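Local coordinates for acarbose Kinase Mak1 (Uncultured bacterium, PDB 6WB4), which phosphorylates the antidiabetic drug acarbose, probably with ATP as phosphate donor, as a carbohydrate kinase of the pfkB (ribokinase-like) family, at residues B[199-205]-B[224-230]. Numbering follows the deposited sequence.
With ATP (adenosine-5'-triphosphate), chain H.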
loop_
_atom_site.group_PDB
_atom_site.type_symbol
_atom_site.label_atom_id
_atom_site.label_comp_id
_atom_site.label_asym_id
_atom_site.label_seq_id
_atom_site.Cartn_x
_atom_site.Cartn_y
_atom_site.Cartn_z
ATOM N N ASP B 199 -5.049 -30.920 16.591
ATOM C CA ASP B 199 -4.604 -31.473 17.864
ATOM C C ASP B 199 -4.323 -30.354 18.864
ATOM O O ASP B 199 -4.671 -30.460 20.039
ATOM C CB ASP B 199 -3.361 -32.357 17.665
ATOM C CG ASP B 199 -3.623 -33.537 16.733
ATOM O OD1 ASP B 199 -4.578 -34.304 16.987
ATOM O OD2 ASP B 199 -2.895 -33.693 15.730
ATOM N N TYR B 200 -3.657 -29.299 18.407
ATOM C CA TYR B 200 -3.347 -28.174 19.281
ATOM C C TYR B 200 -4.039 -26.929 18.753
ATOM O O TYR B 200 -3.710 -26.441 17.673
ATOM C CB TYR B 200 -1.833 -27.943 19.386
ATOM C CG TYR B 200 -1.002 -29.212 19.356
ATOM C CD1 TYR B 200 -1.341 -30.316 20.132
ATOM C CD2 TYR B 200 0.119 -29.306 18.546
ATOM C CE1 TYR B 200 -0.590 -31.474 20.100
ATOM C CE2 TYR B 200 0.878 -30.465 18.506
ATOM C CZ TYR B 200 0.516 -31.545 19.287
ATOM O OH TYR B 200 1.262 -32.701 19.251
ATOM N N VAL B 201 -4.999 -26.415 19.511
ATOM C CA VAL B 201 -5.785 -25.275 19.056
ATOM C C VAL B 201 -5.382 -23.996 19.779
ATOM O O VAL B 201 -5.289 -23.970 21.005
ATOM C CB VAL B 201 -7.300 -25.518 19.265
ATOM C CG1 VAL B 201 -8.127 -24.285 18.865
ATOM C CG2 VAL B 201 -7.755 -26.778 18.522
ATOM N N PHE B 202 -5.122 -22.946 19.005
ATOM C CA PHE B 202 -4.818 -21.631 19.559
ATOM C C PHE B 202 -5.923 -20.669 19.147
ATOM O O PHE B 202 -6.387 -20.699 18.005
ATOM C CB PHE B 202 -3.452 -21.115 19.081
ATOM C CG PHE B 202 -2.290 -22.001 19.461
ATOM C CD1 PHE B 202 -1.937 -23.085 18.670
ATOM C CD2 PHE B 202 -1.558 -21.757 20.617
ATOM C CE1 PHE B 202 -0.865 -23.903 19.024
ATOM C CE2 PHE B 202 -0.486 -22.573 20.975
ATOM C CZ PHE B 202 -0.139 -23.642 20.178
ATOM N N VAL B 203 -6.347 -19.814 20.067
ATOM C CA VAL B 203 -7.383 -18.842 19.746
ATOM C C VAL B 203 -7.220 -17.574 20.581
ATOM O O VAL B 203 -6.744 -17.622 21.718
ATOM C CB VAL B 203 -8.794 -19.438 19.958
ATOM C CG1 VAL B 203 -8.983 -19.857 21.412
ATOM C CG2 VAL B 203 -9.884 -18.450 19.510
ATOM N N SER B 204 -7.586 -16.442 19.986
ATOM C CA SER B 204 -7.567 -15.153 20.661
ATOM C C SER B 204 -8.750 -15.014 21.596
ATOM O O SER B 204 -9.823 -15.554 21.325
ATOM C CB SER B 204 -7.579 -14.014 19.645
ATOM O OG SER B 204 -7.614 -12.757 20.298
ATOM N N ALA B 205 -8.552 -14.315 22.707
ATOM C CA ALA B 205 -9.659 -14.028 23.622
ATOM C C ALA B 205 -10.525 -12.882 23.110
ATOM O O ALA B 205 -11.693 -12.768 23.478
ATOM C CB ALA B 205 -9.134 -13.706 25.005
ATOM N N ALA B 224 -9.100 -31.970 19.715
ATOM C CA ALA B 224 -8.073 -31.183 20.399
ATOM C C ALA B 224 -7.661 -31.811 21.718
ATOM O O ALA B 224 -8.502 -32.310 22.461
ATOM C CB ALA B 224 -8.558 -29.763 20.629
ATOM N N GLN B 225 -6.357 -31.812 21.985
ATOM C CA GLN B 225 -5.828 -32.299 23.255
ATOM C C GLN B 225 -5.837 -31.184 24.285
ATOM O O GLN B 225 -5.945 -31.431 25.483
ATOM C CB GLN B 225 -4.410 -32.843 23.089
ATOM C CG GLN B 225 -4.302 -34.050 22.182
ATOM C CD GLN B 225 -2.866 -34.373 21.841
ATOM O OE1 GLN B 225 -1.944 -33.953 22.541
ATOM N NE2 GLN B 225 -2.662 -35.110 20.753
ATOM N N PHE B 226 -5.706 -29.952 23.807
ATOM C CA PHE B 226 -5.832 -28.789 24.671
ATOM C C PHE B 226 -6.189 -27.541 23.863
ATOM O O PHE B 226 -6.095 -27.539 22.638
ATOM C CB PHE B 226 -4.533 -28.554 25.459
ATOM C CG PHE B 226 -3.288 -28.633 24.622
ATOM C CD1 PHE B 226 -2.817 -27.517 23.957
ATOM C CD2 PHE B 226 -2.585 -29.820 24.509
ATOM C CE1 PHE B 226 -1.671 -27.586 23.186
ATOM C CE2 PHE B 226 -1.442 -29.893 23.742
ATOM C CZ PHE B 226 -0.984 -28.775 23.083
ATOM N N VAL B 227 -6.602 -26.481 24.552
ATOM C CA VAL B 227 -6.934 -25.234 23.875
ATOM C C VAL B 227 -6.194 -24.088 24.540
ATOM O O VAL B 227 -6.319 -23.869 25.743
ATOM C CB VAL B 227 -8.450 -24.938 23.895
ATOM C CG1 VAL B 227 -8.724 -23.553 23.329
ATOM C CG2 VAL B 227 -9.217 -25.990 23.109
ATOM N N VAL B 228 -5.403 -23.370 23.760
ATOM C CA VAL B 228 -4.675 -22.234 24.291
ATOM C C VAL B 228 -5.352 -20.922 23.936
ATOM O O VAL B 228 -5.438 -20.550 22.761
ATOM C CB VAL B 228 -3.232 -22.203 23.778
ATOM C CG1 VAL B 228 -2.490 -21.011 24.373
ATOM C CG2 VAL B 228 -2.527 -23.512 24.116
ATOM N N VAL B 229 -5.832 -20.223 24.960
ATOM C CA VAL B 229 -6.444 -18.918 24.766
ATOM C C VAL B 229 -5.445 -17.839 25.106
ATOM O O VAL B 229 -4.944 -17.774 26.225
ATOM C CB VAL B 229 -7.708 -18.739 25.623
ATOM C CG1 VAL B 229 -8.366 -17.408 25.307
ATOM C CG2 VAL B 229 -8.679 -19.892 25.373
HETATM N N MSE B 230 -5.148 -16.997 24.129
HETATM C CA MSE B 230 -4.210 -15.908 24.334
HETATM C C MSE B 230 -4.956 -14.611 24.634
HETATM O O MSE B 230 -5.994 -14.327 24.029
HETATM C CB MSE B 230 -3.301 -15.774 23.114
HETATM C CG MSE B 230 -2.247 -16.881 23.063
HETATM SE SE MSE B 230 -1.615 -17.322 21.281
HETATM C CE MSE B 230 -3.342 -17.680 20.458
HETATM P PG ATP H . -2.390 -11.792 16.209
HETATM O O1G ATP H . -2.097 -10.309 16.178
HETATM O O2G ATP H . -3.834 -12.156 15.953
HETATM O O3G ATP H . -1.389 -12.637 15.458
HETATM P PB ATP H . -3.146 -11.686 18.919
HETATM O O1B ATP H . -3.272 -10.183 18.823
HETATM O O2B ATP H . -4.386 -12.553 18.921
HETATM O O3B ATP H . -2.160 -12.198 17.750
HETATM P PA ATP H . -2.694 -11.528 21.696
HETATM O O1A ATP H . -3.972 -12.226 22.101
HETATM O O2A ATP H . -2.631 -10.018 21.716
HETATM O O3A ATP H . -2.279 -12.043 20.226
HETATM O "O5'" ATP H . -1.479 -12.104 22.590
HETATM C "C5'" ATP H . -0.889 -13.369 22.276
HETATM C "C4'" ATP H . 0.150 -13.800 23.313
HETATM O "O4'" ATP H . 1.331 -12.996 23.225
HETATM C "C3'" ATP H . -0.357 -13.694 24.744
HETATM O "O3'" ATP H . -0.763 -14.969 25.243
HETATM C "C2'" ATP H . 0.819 -13.172 25.543
HETATM O "O2'" ATP H . 1.462 -14.233 26.260
HETATM C "C1'" ATP H . 1.764 -12.568 24.519
HETATM N N9 ATP H . 1.552 -11.108 24.628
HETATM C C8 ATP H . 0.813 -10.357 23.787
HETATM N N7 ATP H . 0.797 -9.055 24.172
HETATM C C5 ATP H . 1.539 -8.967 25.293
HETATM C C6 ATP H . 1.939 -7.885 26.216
HETATM N N6 ATP H . 1.530 -6.613 26.006
HETATM N N1 ATP H . 2.722 -8.215 27.267
HETATM C C2 ATP H . 3.136 -9.480 27.479
HETATM N N3 ATP H . 2.812 -10.512 26.683
HETATM C C4 ATP H . 2.033 -10.322 25.592
HETATM O O HOH W 1 -5.520 -34.824 19.351
#
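Strands 200-204 and 226-230 are parallel neighbours in a β-α-β unit of the ribokinase-like fold, and their C-terminal ends meet ATP. One weak bond, V201 N to F226 O, interrupts an otherwise regular parallel series: V228 N reaches V201 O at 2.8 Å, V203 N bonds to V228 O, and M230 N and A205 N continue to V203 O and M230 O. Before the strands begin, Q225 N donates to D199 O, and a water joins Q225 NE2 to D199 OD1, which also forms a salt bridge with R223.

On one face, the Y200 and F226 ring planes are within 7° of parallel, yet so offset that they hardly overlap, with centroids 5.2 Å apart. Q225 OE1 meets the edge of the Y200 ring at CE1. F202 runs alongside V228, its CD2 3.6 Å from V228 CB. Selenomethionine M230 bends at chi3 (-54°), bringing CE back to F202 CB (3.7 Å), while its CG lies 3.3 Å from ATP O3'. S204 lies near ATP and a calcium ion, its OG hydrogen-bonded to A206 N. On the other face, V203 CG1 packs against V229 CG2 (4.0 Å), and V201 CG2 against A224 CB.

Helix 265-280 covers the face of Y200, F202 and F226, where Y277 meets Y200 and F226 edge-to-face and F273 does so with F202. Helix 211-221 packs on A224, V227 and V229; strands 176-180 and 236-240 flank the pair within the central sheet.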